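Local coordinates for adapter protein MecA 1 (Bacillus subtilis, PDB 3JTP) that serves as an adaptor that delivers unfolded proteins and the competence factor ComK to the ClpC protease, here seen as its ClpC-interacting C-terminal domain, at residues Leu89-Ile92 and Lys93-Ala97. The protein carries 3 engineered substitutions. Sequence-based numbering, arbitrary orientation.
Sequences LETI and KKHFA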
loop_
_atom_site.group_PDB
_atom_site.type_symbol
_atom_site.label_atom_id
_atom_site.label_comp_id
_atom_site.label_asym_id
_atom_site.label_seq_id
_atom_site.Cartn_x
_atom_site.Cartn_y
_atom_site.Cartn_z
ATOM N N LEU A 89 -5.087 -3.889 1.647
ATOM C CA LEU A 89 -6.061 -2.951 1.079
ATOM C C LEU A 89 -7.484 -3.505 1.134
ATOM O O LEU A 89 -8.417 -2.778 1.491
ATOM C CB LEU A 89 -5.685 -2.519 -0.342
ATOM C CG LEU A 89 -4.539 -1.513 -0.486
ATOM C CD1 LEU A 89 -4.440 -1.072 -1.931
ATOM C CD2 LEU A 89 -4.684 -0.294 0.433
ATOM N N GLU A 90 -7.639 -4.787 0.798
ATOM C CA GLU A 90 -8.927 -5.479 0.937
ATOM C C GLU A 90 -9.429 -5.427 2.384
ATOM O O GLU A 90 -10.607 -5.230 2.639
ATOM C CB GLU A 90 -8.812 -6.959 0.512
ATOM C CG GLU A 90 -8.471 -7.228 -0.961
ATOM C CD GLU A 90 -6.974 -7.274 -1.226
ATOM O OE1 GLU A 90 -6.199 -6.988 -0.289
ATOM O OE2 GLU A 90 -6.572 -7.590 -2.373
ATOM N N THR A 91 -8.533 -5.627 3.346
ATOM C CA THR A 91 -8.969 -5.619 4.733
ATOM C C THR A 91 -9.376 -4.212 5.155
ATOM O O THR A 91 -10.394 -4.030 5.817
ATOM C CB THR A 91 -7.893 -6.196 5.680
ATOM O OG1 THR A 91 -7.638 -7.560 5.318
ATOM C CG2 THR A 91 -8.363 -6.145 7.133
ATOM N N ILE A 92 -8.582 -3.217 4.765
ATOM C CA ILE A 92 -8.932 -1.832 5.056
ATOM C C ILE A 92 -10.287 -1.444 4.393
ATOM O O ILE A 92 -11.160 -0.846 5.025
ATOM C CB ILE A 92 -7.818 -0.860 4.600
ATOM C CG1 ILE A 92 -6.516 -1.101 5.391
ATOM C CG2 ILE A 92 -8.282 0.563 4.768
ATOM C CD1 ILE A 92 -6.647 -0.851 6.861
ATOM N N LYS A 93 -10.463 -1.785 3.122
ATOM C CA LYS A 93 -11.719 -1.455 2.455
ATOM C C LYS A 93 -12.901 -2.011 3.254
ATOM O O LYS A 93 -13.852 -1.293 3.546
ATOM C CB LYS A 93 -11.733 -1.983 1.024
ATOM C CG LYS A 93 -13.058 -1.769 0.285
ATOM C CD LYS A 93 -13.024 -2.508 -1.047
ATOM C CE LYS A 93 -14.412 -2.719 -1.616
ATOM N NZ LYS A 93 -14.325 -3.600 -2.803
ATOM N N LYS A 94 -12.810 -3.279 3.647
ATOM C CA LYS A 94 -13.891 -3.947 4.364
ATOM C C LYS A 94 -14.308 -3.281 5.681
ATOM O O LYS A 94 -15.486 -3.100 5.935
ATOM C CB LYS A 94 -13.527 -5.422 4.613
ATOM C CG LYS A 94 -14.695 -6.264 5.117
ATOM C CD LYS A 94 -14.267 -7.703 5.352
ATOM C CE LYS A 94 -15.473 -8.626 5.435
ATOM N NZ LYS A 94 -15.786 -9.185 4.092
ATOM N N HIS A 95 -13.348 -2.932 6.530
ATOM C CA HIS A 95 -13.679 -2.356 7.833
ATOM C C HIS A 95 -13.724 -0.834 7.846
ATOM O O HIS A 95 -14.397 -0.247 8.690
ATOM C CB HIS A 95 -12.681 -2.809 8.901
ATOM C CG HIS A 95 -12.642 -4.286 9.094
ATOM N ND1 HIS A 95 -11.786 -5.103 8.388
ATOM C CD2 HIS A 95 -13.362 -5.104 9.899
ATOM C CE1 HIS A 95 -11.978 -6.357 8.755
ATOM N NE2 HIS A 95 -12.933 -6.385 9.667
ATOM N N PHE A 96 -12.995 -0.193 6.939
ATOM C CA PHE A 96 -12.893 1.269 6.993
ATOM C C PHE A 96 -13.631 2.020 5.882
ATOM O O PHE A 96 -14.011 3.170 6.071
ATOM C CB PHE A 96 -11.428 1.718 7.030
ATOM C CG PHE A 96 -10.746 1.455 8.344
ATOM C CD1 PHE A 96 -10.802 2.392 9.370
ATOM C CD2 PHE A 96 -10.034 0.278 8.548
ATOM C CE1 PHE A 96 -10.161 2.152 10.593
ATOM C CE2 PHE A 96 -9.411 0.028 9.765
ATOM C CZ PHE A 96 -9.470 0.964 10.787
ATOM N N ALA A 97 -13.822 1.388 4.726
ATOM C CA ALA A 97 -14.347 2.113 3.556
ATOM C C ALA A 97 -15.857 2.400 3.588
ATOM O O ALA A 97 -16.666 1.491 3.759
ATOM C CB ALA A 97 -13.955 1.405 2.259
#
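Two hydrogen bonds from His95 converge on Thr91 O in the last turn of helix 88-96. The backbone N of His95 reaches that oxygen at 3.2 Å in the usual i to i+4 pattern, while His95 ND1 donates to Thr91 O at 3.1 Å from the other face of the carbonyl plane. The acceptor lies 15° out of the imidazole plane, so the ring offers its N-H edge; a chi1 of -60°, with CG beside the backbone N, folds the ring back over the preceding turn. A carbonyl acceptor implies that ND1 carries the proton here, and this bond restrains the ring's rotation. Thr91 CG2 lies alongside the imidazole, 3.8 Å from His95 ND1. Further i to i+4 bonds run Lys93 N to Leu89 O (2.8 Å), Lys94 N to Glu90 O and Phe96 N to Ile92 O (2.7 Å). Ala97 N bonds Lys93 O at 2.9 Å and, weakly, Ile92 O, as the chain leaves helical angles.

Apolar contact joins Ile92 and Phe96, one turn apart. Ile92 CD1 reaches the CD2/CE2 side of the Phe96 ring, 3.9 Å from CD2, and Ile92 CG2 approaches Phe96 CB. An alanine in place of Ile92 would probably open a gap beside Phe96 and leave its ring less firmly held.

With Leu89 and Ile92 buried but Lys94 and His95 exposed, this last helix is amphipathic. Ile92 and Phe96 lean on helix 16-24, Phe96 edge-to-face against Phe16. Lys93 NZ bonds Asn26 OD1, just beyond that helix, and Leu89 N bonds Thr32 OG1 of strand 31-37.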